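Local coordinates for protein titin (Homo sapiens, PDB 5JDD) that forms a giant elastic filament of the muscle sarcomere, built largely from tandem immunoglobulin and fibronectin-type domains, and carries a kinase activity, at residues P67-Y73 with A84-T90; S46-R50 with M61-S66; F110-V114 with Y160-C164; T152-A158 with A171-V175. One frame throughout, in Å; residues are numbered along the deposited sequence. Where two conformers were deposited one is given.

Overall arrangement
From the N terminus, interaction 2 (46-50 with 61-66) comes first, closing the short hairpin of strands 49-54 and 57-62. Interaction 1 (67-73 with 84-90) follows in series, closing the hairpin of strands 71-77 and 80-89. The two contacts belong to opposing sheets of the first immunoglobulin domain and touch through the salt bridge between D69 OD2 and K48 NZ (2.7 Å). In the second domain, interactions 3 and 4 cross: 152-158 lies in the long loop that 110-114 and 160-164 close, and 171-175 beyond it. Interaction 3 joins the two sheets face to face; interaction 4 ties a connecting loop to a strand beside 158-164.

Interaction 1 (P67-Y73 with A84-T90); sequences PSDAGEY and AKLFVET
G71, E72 and Y73 pair with L86, K85 and A84 in an antiparallel hairpin where strand 71-77 begins beside strand 80-89, the F and G strands of the first immunoglobulin domain. G71 N reaches L86 O at 3.0 Å and L86 N returns to G71 O at 2.9 Å. Two residues on, the Y73-A84 pair is again doubly bonded, with Y73 N 2.8 Å from A84 O and nearly in line with that carbonyl. Between them E72 and K85 form the non-hydrogen-bonded pair, their extended chains crossing at a slant on the outer face; OE2 of E72 approaches CE of K85 at 3.5 Å, but the charges stay beyond salt-bridge range.

On the buried face, L86 CB lies beside Y73 CE1, and with CG anti to the backbone N (chi1 171°) the branch carries CD2 to within 3.5 Å of D69 O. Further along, A70 CB meets V88 CG2 at 3.9 Å, and the P67 and T90 side chains cross at about a right angle, P67 CG against T90 CG2. G71 has a positive phi of 128°, a conformation suited to glycine, where the 3-10 turn runs into the strand. H38 stacks on the Y73 ring, and the D69 carboxylate is held by K48 and the backbone N of S66. The Y73 hydroxyl donates in plane to a lone pair of D69 O, 2.6 Å away. This bond from a tyrosine to the carbonyl four residues earlier is the tyrosine corner of Greek-key immunoglobulin sandwiches.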
loop_
_atom_site.group_PDB
_atom_site.type_symbol
_atom_site.label_atom_id
_atom_site.label_comp_id
_atom_site.label_asym_id
_atom_site.label_seq_id
_atom_site.Cartn_x
_atom_site.Cartn_y
_atom_site.Cartn_z
ATOM N N PRO A 67 -8.977 4.124 24.254
ATOM C CA PRO A 67 -7.740 4.364 24.997
ATOM C C PRO A 67 -7.974 5.037 26.357
ATOM O O PRO A 67 -7.194 4.812 27.291
ATOM C CB PRO A 67 -6.956 5.286 24.059
ATOM C CG PRO A 67 -7.400 4.862 22.694
ATOM C CD PRO A 67 -8.860 4.536 22.838
ATOM N N SER A 68 -9.044 5.819 26.491
ATOM C CA SER A 68 -9.338 6.464 27.774
ATOM C C SER A 68 -9.718 5.468 28.878
ATOM O O SER A 68 -9.697 5.807 30.068
ATOM C CB SER A 68 -10.429 7.526 27.611
ATOM O OG SER A 68 -11.654 6.948 27.203
ATOM N N ASP A 69 -10.056 4.238 28.496
ATOM C CA ASP A 69 -10.403 3.208 29.473
ATOM C C ASP A 69 -9.168 2.532 30.058
ATOM O O ASP A 69 -9.265 1.758 31.012
ATOM C CB ASP A 69 -11.287 2.139 28.840
ATOM C CG ASP A 69 -12.630 2.670 28.419
ATOM O OD1 ASP A 69 -13.298 3.343 29.233
ATOM O OD2 ASP A 69 -13.019 2.419 27.263
ATOM N N ALA A 70 -8.003 2.822 29.485
ATOM C CA ALA A 70 -6.777 2.229 29.992
ATOM C C ALA A 70 -6.535 2.651 31.433
ATOM O O ALA A 70 -6.975 3.718 31.872
ATOM C CB ALA A 70 -5.600 2.616 29.120
ATOM N N GLY A 71 -5.854 1.796 32.177
ATOM C CA GLY A 71 -5.438 2.146 33.520
ATOM C C GLY A 71 -5.842 1.121 34.554
ATOM O O GLY A 71 -6.194 -0.013 34.232
ATOM N N GLU A 72 -5.794 1.524 35.816
ATOM C CA GLU A 72 -5.965 0.591 36.920
ATOM C C GLU A 72 -7.402 0.557 37.424
ATOM O O GLU A 72 -8.026 1.601 37.648
ATOM C CB GLU A 72 -5.018 0.966 38.058
ATOM C CG GLU A 72 -4.891 -0.073 39.163
ATOM C CD GLU A 72 -3.676 0.187 40.034
ATOM O OE1 GLU A 72 -3.636 1.252 40.696
ATOM O OE2 GLU A 72 -2.756 -0.662 40.040
ATOM N N TYR A 73 -7.921 -0.654 37.583
ATOM C CA TYR A 73 -9.257 -0.877 38.108
ATOM C C TYR A 73 -9.135 -1.559 39.458
ATOM O O TYR A 73 -8.286 -2.433 39.636
ATOM C CB TYR A 73 -10.061 -1.735 37.124
ATOM C CG TYR A 73 -10.418 -0.972 35.873
ATOM C CD1 TYR A 73 -9.485 -0.770 34.859
ATOM C CD2 TYR A 73 -11.677 -0.424 35.723
ATOM C CE1 TYR A 73 -9.811 -0.045 33.728
ATOM C CE2 TYR A 73 -12.019 0.295 34.596
ATOM C CZ TYR A 73 -11.080 0.483 33.596
ATOM O OH TYR A 73 -11.407 1.210 32.472
ATOM N N ALA A 84 -6.128 -4.458 39.187
ATOM C CA ALA A 84 -5.545 -4.948 37.941
ATOM C C ALA A 84 -5.588 -3.840 36.903
ATOM O O ALA A 84 -6.316 -2.859 37.061
ATOM C CB ALA A 84 -6.287 -6.184 37.441
ATOM N N LYS A 85 -4.823 -3.998 35.828
ATOM C CA LYS A 85 -4.747 -2.951 34.823
ATOM C C LYS A 85 -5.249 -3.396 33.472
ATOM O O LYS A 85 -5.089 -4.559 33.091
ATOM C CB LYS A 85 -3.309 -2.443 34.682
ATOM C CG LYS A 85 -2.823 -1.697 35.909
ATOM C CD LYS A 85 -1.349 -1.337 35.810
ATOM C CE LYS A 85 -0.937 -0.538 37.033
ATOM N NZ LYS A 85 0.531 -0.256 37.015
ATOM N N LEU A 86 -5.839 -2.447 32.749
ATOM C CA LEU A 86 -6.169 -2.627 31.342
ATOM C C LEU A 86 -5.150 -1.875 30.497
ATOM O O LEU A 86 -4.938 -0.674 30.696
ATOM C CB LEU A 86 -7.572 -2.081 31.044
ATOM C CG LEU A 86 -7.981 -2.006 29.563
ATOM C CD1 LEU A 86 -8.046 -3.376 28.911
ATOM C CD2 LEU A 86 -9.317 -1.304 29.402
ATOM N N PHE A 87 -4.516 -2.579 29.566
ATOM C CA PHE A 87 -3.674 -1.952 28.560
ATOM C C PHE A 87 -4.401 -2.047 27.233
ATOM O O PHE A 87 -4.818 -3.136 26.815
ATOM C CB PHE A 87 -2.330 -2.676 28.491
ATOM C CG PHE A 87 -1.527 -2.565 29.751
ATOM C CD1 PHE A 87 -0.782 -1.426 30.004
ATOM C CD2 PHE A 87 -1.533 -3.587 30.686
ATOM C CE1 PHE A 87 -0.036 -1.305 31.169
ATOM C CE2 PHE A 87 -0.796 -3.478 31.862
ATOM C CZ PHE A 87 -0.049 -2.326 32.101
ATOM N N VAL A 88 -4.574 -0.902 26.580
ATOM C CA VAL A 88 -5.301 -0.847 25.313
ATOM C C VAL A 88 -4.311 -0.729 24.170
ATOM O O VAL A 88 -3.630 0.287 24.039
ATOM C CB VAL A 88 -6.275 0.346 25.279
ATOM C CG1 VAL A 88 -7.047 0.385 23.958
ATOM C CG2 VAL A 88 -7.249 0.287 26.452
ATOM N N GLU A 89 -4.210 -1.768 23.342
ATOM C CA GLU A 89 -3.355 -1.682 22.167
ATOM C C GLU A 89 -4.107 -0.904 21.089
ATOM O O GLU A 89 -5.314 -1.083 20.916
ATOM C CB GLU A 89 -2.912 -3.072 21.674
ATOM C CG GLU A 89 -1.981 -3.786 22.663
ATOM C CD GLU A 89 -1.273 -5.003 22.084
ATOM O OE1 GLU A 89 -1.541 -5.380 20.924
ATOM O OE2 GLU A 89 -0.440 -5.596 22.808
ATOM N N THR A 90 -3.414 -0.007 20.400
ATOM C CA THR A 90 -4.015 0.720 19.303
ATOM C C THR A 90 -3.319 0.331 18.013
ATOM O O THR A 90 -2.144 -0.049 18.024
ATOM C CB THR A 90 -3.887 2.237 19.498
ATOM O OG1 THR A 90 -2.499 2.594 19.501
ATOM C CG2 THR A 90 -4.534 2.662 20.805
#

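Interaction 2 (S46-R50 with M61-S66); sequences SDKHR and MLQNIS
H49 faces L62 and R50 faces M61 in an antiparallel beta hairpin, strands 49-54 and 57-62, the D-E hairpin at one edge of an immunoglobulin I-set sheet. Backbone bonds fix the pairing: R50 N donates to M61 O (3.0 Å), M61 N to R50 O (2.9 Å), and Q63 N carries the pairing one residue further to K48 O (2.9 Å). Just ahead of the strand, S46 OG accepts from the backbone N of both K48 and H49, an ST turn and ST motif that bend the chain into it.

The polar ends of R50 and Q63 meet on the outer side. The guanidinium of R50 presents its edge to Q63 OE1, the amide plane turned 73° against it; NH2 donates over 2.7 Å to OE1 in a markedly bent hydrogen bond (131° at the hydrogen), while the shorter approach of NH1 is doubtful as modelled. K48, bent at its second and third torsions, passes along the other side, the one carrying H49 and L62, with CD 3.1 Å from Q63 O. Its NZ makes only a weak bond to N64 O, the stronger partner being the D69 carboxylate.

Van der Waals contacts make up the rest. The CD of R50 lies beside M61 SD, and L62, which also packs on V21 and F23, brings CD2 to the imidazole edge, 3.3 Å from H49 CD2. K48 CG sits 3.6 Å above the plane of the H49 ring, over its centre.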
loop_
_atom_site.group_PDB
_atom_site.type_symbol
_atom_site.label_atom_id
_atom_site.label_comp_id
_atom_site.label_asym_id
_atom_site.label_seq_id
_atom_site.Cartn_x
_atom_site.Cartn_y
_atom_site.Cartn_z
ATOM N N SER A 46 -23.451 1.369 32.825
ATOM C CA SER A 46 -23.605 2.342 31.750
ATOM C C SER A 46 -23.622 1.581 30.449
ATOM O O SER A 46 -23.551 0.353 30.440
ATOM C CB SER A 46 -22.443 3.327 31.746
ATOM O OG SER A 46 -21.253 2.689 31.287
ATOM N N ASP A 47 -23.692 2.301 29.338
ATOM C CA ASP A 47 -23.608 1.621 28.057
ATOM C C ASP A 47 -22.218 0.998 27.849
ATOM O O ASP A 47 -22.070 0.057 27.072
ATOM C CB ASP A 47 -24.003 2.562 26.917
ATOM C CG ASP A 47 -25.454 3.013 27.015
ATOM O OD1 ASP A 47 -26.223 2.408 27.798
ATOM O OD2 ASP A 47 -25.830 3.971 26.305
ATOM N N LYS A 48 -21.216 1.506 28.568
ATOM C CA LYS A 48 -19.850 0.972 28.504
ATOM C C LYS A 48 -19.550 -0.078 29.586
ATOM O O LYS A 48 -18.769 -1.010 29.364
ATOM C CB LYS A 48 -18.821 2.112 28.584
ATOM C CG LYS A 48 -17.383 1.676 28.891
ATOM C CD LYS A 48 -16.485 1.711 27.663
ATOM C CE LYS A 48 -16.205 3.136 27.210
ATOM N NZ LYS A 48 -15.308 3.188 26.021
ATOM N N HIS A 49 -20.174 0.067 30.753
ATOM C CA HIS A 49 -19.842 -0.778 31.900
ATOM C C HIS A 49 -21.004 -1.653 32.333
ATOM O O HIS A 49 -22.119 -1.168 32.543
ATOM C CB HIS A 49 -19.432 0.092 33.089
ATOM C CG HIS A 49 -18.339 1.063 32.782
ATOM N ND1 HIS A 49 -18.577 2.392 32.507
ATOM C CD2 HIS A 49 -16.998 0.897 32.705
ATOM C CE1 HIS A 49 -17.429 3.005 32.274
ATOM N NE2 HIS A 49 -16.454 2.119 32.388
ATOM N N ARG A 50 -20.743 -2.944 32.476
ATOM C CA ARG A 50 -21.723 -3.861 33.030
ATOM C C ARG A 50 -21.155 -4.512 34.277
ATOM O O ARG A 50 -20.035 -5.027 34.274
ATOM C CB ARG A 50 -22.074 -4.951 32.025
ATOM C CG ARG A 50 -23.061 -5.978 32.553
ATOM C CD ARG A 50 -23.607 -6.853 31.436
ATOM N NE ARG A 50 -24.218 -6.036 30.396
ATOM C CZ ARG A 50 -23.611 -5.692 29.265
ATOM N NH1 ARG A 50 -22.374 -6.109 29.024
ATOM N NH2 ARG A 50 -24.239 -4.932 28.376
ATOM N N MET A 61 -17.497 -5.779 33.192
ATOM C CA MET A 61 -17.305 -5.910 31.757
ATOM C C MET A 61 -17.236 -4.526 31.134
ATOM O O MET A 61 -18.055 -3.650 31.429
ATOM C CB MET A 61 -18.446 -6.729 31.150
ATOM C CG MET A 61 -18.637 -8.100 31.800
ATOM S SD MET A 61 -20.096 -8.941 31.148
ATOM C CE MET A 61 -20.326 -10.222 32.376
ATOM N N LEU A 62 -16.239 -4.327 30.283
ATOM C CA LEU A 62 -16.056 -3.061 29.595
ATOM C C LEU A 62 -16.251 -3.301 28.110
ATOM O O LEU A 62 -15.519 -4.083 27.483
ATOM C CB LEU A 62 -14.659 -2.497 29.856
ATOM C CG LEU A 62 -14.160 -2.502 31.304
ATOM C CD1 LEU A 62 -12.710 -2.040 31.374
ATOM C CD2 LEU A 62 -15.022 -1.627 32.159
ATOM N N GLN A 63 -17.234 -2.620 27.542
ATOM C CA GLN A 63 -17.601 -2.855 26.156
ATOM C C GLN A 63 -17.018 -1.780 25.252
ATOM O O GLN A 63 -16.967 -0.610 25.630
ATOM C CB GLN A 63 -19.126 -2.932 26.035
ATOM C CG GLN A 63 -19.714 -4.037 26.908
ATOM C CD GLN A 63 -21.217 -3.945 27.067
ATOM O OE1 GLN A 63 -21.925 -4.940 26.922
ATOM N NE2 GLN A 63 -21.711 -2.752 27.382
ATOM N N ASN A 64 -16.544 -2.200 24.077
ATOM C CA ASN A 64 -16.050 -1.279 23.046
ATOM C C ASN A 64 -14.999 -0.319 23.594
ATOM O O ASN A 64 -15.158 0.897 23.520
ATOM C CB ASN A 64 -17.220 -0.508 22.412
ATOM C CG ASN A 64 -16.833 0.224 21.131
ATOM O OD1 ASN A 64 -15.758 0.011 20.569
ATOM N ND2 ASN A 64 -17.724 1.093 20.661
ATOM N N ILE A 65 -13.917 -0.872 24.143
ATOM C CA ILE A 65 -12.957 -0.056 24.892
ATOM C C ILE A 65 -12.258 0.996 24.048
ATOM O O ILE A 65 -12.008 0.811 22.850
ATOM C CB ILE A 65 -11.894 -0.893 25.631
ATOM C CG1 ILE A 65 -11.071 -1.727 24.643
ATOM C CG2 ILE A 65 -12.538 -1.786 26.694
ATOM C CD1 ILE A 65 -10.053 -2.616 25.347
ATOM N N SER A 66 -11.980 2.121 24.696
ATOM C CA SER A 66 -11.226 3.196 24.071
ATOM C C SER A 66 -9.936 3.406 24.851
ATOM O O SER A 66 -9.786 2.908 25.971
ATOM C CB SER A 66 -12.046 4.487 24.040
ATOM O OG SER A 66 -12.336 4.936 25.348
#

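Interaction 3 (F110-V114 with Y160-C164)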
loop_
_atom_site.group_PDB
_atom_site.type_symbol
_atom_site.label_atom_id
_atom_site.label_comp_id
_atom_site.label_asym_id
_atom_site.label_seq_id
_atom_site.Cartn_x
_atom_site.Cartn_y
_atom_site.Cartn_z
ATOM N N PHE A 110 4.722 1.202 -3.025
ATOM C CA PHE A 110 4.791 1.737 -1.672
ATOM C C PHE A 110 4.556 0.610 -0.698
ATOM O O PHE A 110 3.752 -0.284 -0.963
ATOM C CB PHE A 110 3.704 2.796 -1.440
ATOM C CG PHE A 110 3.937 4.068 -2.187
ATOM C CD1 PHE A 110 4.847 5.005 -1.713
ATOM C CD2 PHE A 110 3.258 4.328 -3.363
ATOM C CE1 PHE A 110 5.085 6.185 -2.409
ATOM C CE2 PHE A 110 3.483 5.506 -4.071
ATOM C CZ PHE A 110 4.398 6.438 -3.595
ATOM N N GLU A 111 5.238 0.650 0.441
ATOM C CA GLU A 111 4.998 -0.332 1.485
ATOM C C GLU A 111 5.079 0.311 2.845
ATOM O O GLU A 111 5.932 1.161 3.094
ATOM C CB GLU A 111 6.042 -1.447 1.462
ATOM C CG GLU A 111 6.235 -2.175 0.164
ATOM C CD GLU A 111 7.529 -2.955 0.176
ATOM O OE1 GLU A 111 7.842 -3.556 1.228
ATOM O OE2 GLU A 111 8.240 -2.942 -0.852
ATOM N N CYS A 112 4.226 -0.151 3.744
ATOM C CA CYS A 112 4.388 0.178 5.151
ATOM C C CYS A 112 4.185 -1.071 5.991
ATOM O O CYS A 112 3.737 -2.107 5.485
ATOM C CB CYS A 112 3.411 1.278 5.583
ATOM S SG CYS A 112 1.648 0.811 5.564
ATOM N N GLU A 113 4.504 -0.975 7.275
ATOM C CA GLU A 113 4.248 -2.068 8.204
ATOM C C GLU A 113 3.399 -1.519 9.330
ATOM O O GLU A 113 3.561 -0.358 9.723
ATOM C CB GLU A 113 5.552 -2.699 8.718
ATOM C CG GLU A 113 6.336 -3.391 7.594
ATOM C CD GLU A 113 7.708 -3.933 7.985
ATOM O OE1 GLU A 113 7.998 -4.124 9.189
ATOM O OE2 GLU A 113 8.506 -4.187 7.053
ATOM N N VAL A 114 2.469 -2.341 9.798
ATOM C CA VAL A 114 1.538 -1.955 10.838
ATOM C C VAL A 114 1.706 -2.842 12.075
ATOM O O VAL A 114 2.384 -3.869 12.039
ATOM C CB VAL A 114 0.070 -1.964 10.322
ATOM C CG1 VAL A 114 -0.076 -1.026 9.117
ATOM C CG2 VAL A 114 -0.366 -3.377 9.960
ATOM N N TYR A 160 0.278 9.511 -1.676
ATOM C CA TYR A 160 -0.416 8.270 -1.356
ATOM C C TYR A 160 -0.383 8.033 0.138
ATOM O O TYR A 160 0.631 8.265 0.791
ATOM C CB TYR A 160 0.208 7.102 -2.131
ATOM C CG TYR A 160 -0.035 7.222 -3.615
ATOM C CD1 TYR A 160 -1.146 6.632 -4.203
ATOM C CD2 TYR A 160 0.832 7.940 -4.426
ATOM C CE1 TYR A 160 -1.388 6.754 -5.561
ATOM C CE2 TYR A 160 0.604 8.064 -5.792
ATOM C CZ TYR A 160 -0.513 7.472 -6.344
ATOM O OH TYR A 160 -0.757 7.583 -7.684
ATOM N N THR A 161 -1.498 7.561 0.679
ATOM C CA THR A 161 -1.640 7.427 2.119
ATOM C C THR A 161 -2.156 6.039 2.463
ATOM O O THR A 161 -3.044 5.532 1.790
ATOM C CB THR A 161 -2.672 8.453 2.641
ATOM O OG1 THR A 161 -2.228 9.785 2.343
ATOM C CG2 THR A 161 -2.883 8.312 4.143
ATOM N N PHE A 162 -1.588 5.426 3.503
ATOM C CA PHE A 162 -2.183 4.241 4.110
ATOM C C PHE A 162 -2.812 4.627 5.443
ATOM O O PHE A 162 -2.169 5.270 6.275
ATOM C CB PHE A 162 -1.150 3.134 4.343
ATOM C CG PHE A 162 -1.770 1.852 4.814
ATOM C CD1 PHE A 162 -1.876 1.568 6.165
ATOM C CD2 PHE A 162 -2.323 0.969 3.907
ATOM C CE1 PHE A 162 -2.483 0.398 6.607
ATOM C CE2 PHE A 162 -2.932 -0.202 4.333
ATOM C CZ PHE A 162 -3.016 -0.498 5.694
ATOM N N VAL A 163 -4.078 4.255 5.637
ATOM C CA VAL A 163 -4.781 4.514 6.895
ATOM C C VAL A 163 -4.792 3.264 7.766
ATOM O O VAL A 163 -5.238 2.197 7.339
ATOM C CB VAL A 163 -6.226 4.969 6.653
ATOM C CG1 VAL A 163 -6.913 5.283 7.980
ATOM C CG2 VAL A 163 -6.251 6.194 5.739
ATOM N N CYS A 164 -4.305 3.418 8.994
ATOM C CA CYS A 164 -4.183 2.313 9.933
ATOM C C CYS A 164 -4.838 2.715 11.246
ATOM O O CYS A 164 -4.226 3.406 12.077
ATOM C CB CYS A 164 -2.696 2.025 10.145
ATOM S SG CYS A 164 -2.301 0.770 11.363
#
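C112 and F162 meet at the centre of the second immunoglobulin domain, C112 SG resting 3.7 Å from F162 CG and set obliquely to the ring, 4.1 Å from its centroid and 31° off the normal. The C112 sulfur lies between its backbone N and carbonyl carbon (chi1 67°), pointing into the gap between the sheets. At one end F110 CE2 touches Y160 CD2 at 3.6 Å; the planes are 32° apart, an oblique meeting, and Y160 CB sits over one face of the F110 ring. At the other end V114 CG1 packs against both F162 CE1 (3.8 Å) and C164 SG (3.6 Å). No hydrogen bond crosses, as expected where facing sheets meet by side chains alone.

C112 and F162 occupy the B- and F-strand positions of the canonical immunoglobulin disulfide; with phenylalanine on the F strand, a sulfur-aromatic contact takes its place. W123, edge-to-face with F162, and H145 position that ring, while the Y160 hydroxyl is tied to D156 O. The two strands run nearly parallel, their axes 8.8 Å apart, 110-114 bonded to strand 144-149 in one sheet and 160-164 lying between strands 123-125 and 167-176 in the other.

Interaction 4 (T152-A158 with A171-V175)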
loop_
_atom_site.group_PDB
_atom_site.type_symbol
_atom_site.label_atom_id
_atom_site.label_comp_id
_atom_site.label_asym_id
_atom_site.label_seq_id
_atom_site.Cartn_x
_atom_site.Cartn_y
_atom_site.Cartn_z
ATOM N N THR A 152 3.129 3.545 -14.865
ATOM C CA THR A 152 2.979 4.908 -14.362
ATOM C C THR A 152 2.966 5.959 -15.462
ATOM O O THR A 152 3.612 5.823 -16.511
ATOM C CB THR A 152 4.058 5.289 -13.338
ATOM O OG1 THR A 152 5.357 5.106 -13.917
ATOM C CG2 THR A 152 3.915 4.444 -12.064
ATOM N N SER A 153 2.211 7.018 -15.200
ATOM C CA SER A 153 2.204 8.193 -16.060
ATOM C C SER A 153 2.194 9.428 -15.174
ATOM O O SER A 153 2.075 9.315 -13.947
ATOM C CB SER A 153 0.978 8.168 -16.971
ATOM O OG SER A 153 -0.206 8.338 -16.211
ATOM N N THR A 154 2.313 10.602 -15.791
ATOM C CA THR A 154 2.302 11.875 -15.067
ATOM C C THR A 154 1.146 11.978 -14.081
ATOM O O THR A 154 1.308 12.471 -12.962
ATOM C CB THR A 154 2.219 13.074 -16.045
ATOM O OG1 THR A 154 3.419 13.138 -16.815
ATOM C CG2 THR A 154 2.057 14.379 -15.287
ATOM N N GLU A 155 -0.017 11.489 -14.492
ATOM C CA GLU A 155 -1.218 11.557 -13.674
ATOM C C GLU A 155 -1.097 10.801 -12.359
ATOM O O GLU A 155 -1.860 11.057 -11.435
ATOM C CB GLU A 155 -2.418 11.013 -14.456
ATOM C CG GLU A 155 -2.895 11.885 -15.617
ATOM C CD GLU A 155 -2.108 11.681 -16.903
ATOM O OE1 GLU A 155 -1.215 10.803 -16.955
ATOM O OE2 GLU A 155 -2.389 12.405 -17.880
ATOM N N ASP A 156 -0.160 9.862 -12.278
ATOM C CA ASP A 156 0.005 9.081 -11.051
ATOM C C ASP A 156 0.840 9.808 -10.003
ATOM O O ASP A 156 0.878 9.397 -8.847
ATOM C CB ASP A 156 0.626 7.709 -11.350
ATOM C CG ASP A 156 -0.236 6.862 -12.265
ATOM O OD1 ASP A 156 -1.472 6.818 -12.060
ATOM O OD2 ASP A 156 0.315 6.250 -13.207
ATOM N N SER A 157 1.520 10.879 -10.396
ATOM C CA SER A 157 2.263 11.679 -9.424
ATOM C C SER A 157 1.268 12.289 -8.440
ATOM O O SER A 157 0.363 13.028 -8.839
ATOM C CB SER A 157 3.064 12.788 -10.112
ATOM O OG SER A 157 3.979 12.249 -11.057
ATOM N N ALA A 158 1.441 11.969 -7.162
ATOM C CA ALA A 158 0.465 12.309 -6.138
ATOM C C ALA A 158 0.991 11.922 -4.775
ATOM O O ALA A 158 2.072 11.329 -4.651
ATOM C CB ALA A 158 -0.846 11.567 -6.400
ATOM N N ALA A 171 3.320 9.178 1.536
ATOM C CA ALA A 171 4.541 9.410 0.776
ATOM C C ALA A 171 4.155 9.848 -0.620
ATOM O O ALA A 171 3.022 9.628 -1.053
ATOM C CB ALA A 171 5.417 8.147 0.729
ATOM N N THR A 172 5.093 10.451 -1.337
ATOM C CA THR A 172 4.806 10.946 -2.677
ATOM C C THR A 172 5.455 10.115 -3.765
ATOM O O THR A 172 6.543 9.560 -3.585
ATOM C CB THR A 172 5.275 12.390 -2.868
ATOM O OG1 THR A 172 6.701 12.456 -2.727
ATOM C CG2 THR A 172 4.607 13.293 -1.853
ATOM N N LEU A 173 4.764 10.033 -4.892
ATOM C CA LEU A 173 5.293 9.466 -6.124
ATOM C C LEU A 173 5.497 10.610 -7.100
ATOM O O LEU A 173 4.590 11.428 -7.321
ATOM C CB LEU A 173 4.303 8.469 -6.728
ATOM C CG LEU A 173 4.629 8.001 -8.153
ATOM C CD1 LEU A 173 5.949 7.265 -8.201
ATOM C CD2 LEU A 173 3.522 7.100 -8.664
ATOM N N THR A 174 6.695 10.681 -7.667
ATOM C CA THR A 174 6.983 11.579 -8.767
ATOM C C THR A 174 7.333 10.742 -9.993
ATOM O O THR A 174 8.328 10.034 -9.990
ATOM C CB THR A 174 8.163 12.497 -8.427
ATOM O OG1 THR A 174 7.886 13.201 -7.203
ATOM C CG2 THR A 174 8.412 13.487 -9.549
ATOM N N VAL A 175 6.494 10.799 -11.019
ATOM C CA VAL A 175 6.733 10.056 -12.253
ATOM C C VAL A 175 7.568 10.912 -13.206
ATOM O O VAL A 175 7.162 12.012 -13.583
ATOM C CB VAL A 175 5.413 9.637 -12.902
ATOM C CG1 VAL A 175 5.675 8.841 -14.182
ATOM C CG2 VAL A 175 4.613 8.798 -11.924
HETATM O O HOH W 1 4.948 13.602 -13.204
#
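S157 and V175 join the E-F loop of the second immunoglobulin domain to its G strand, just ahead of the tyrosine corner at Y160. A 3-10 turn, 154-156, carries the chain past the end of strand 167-176. S157 OG, anti to its carbonyl carbon (chi1 -59°), reaches across to accept a nearly straight bond from V175 N at 2.9 Å, a side chain here taking the role of a backbone carbonyl. Next to it L173 N donates to A158 O at 3.0 Å, and S157 CA closes on L173 O at 3.1 Å in a CA-H...O contact.

V175 fits into the curve of the loop. Its CG2 touches S153 O at 3.3 Å and T152 CB at 3.8 Å, while CG1 lies beside T152 OG1, whose polar partner is K106 O. L173 CD2 packs against the turn, 3.5 Å from D156 O and also against D156 CB, and further inward the L173 side chain meets A108 and F110. The turn is held from within by D156 OD2, which accepts from S153 N at 2.9 Å on the anti side, out of the carboxylate plane, and also meets K135 in a salt bridge. A water completes the joint, 2.7 Å from S157 OG and donating to V175 O.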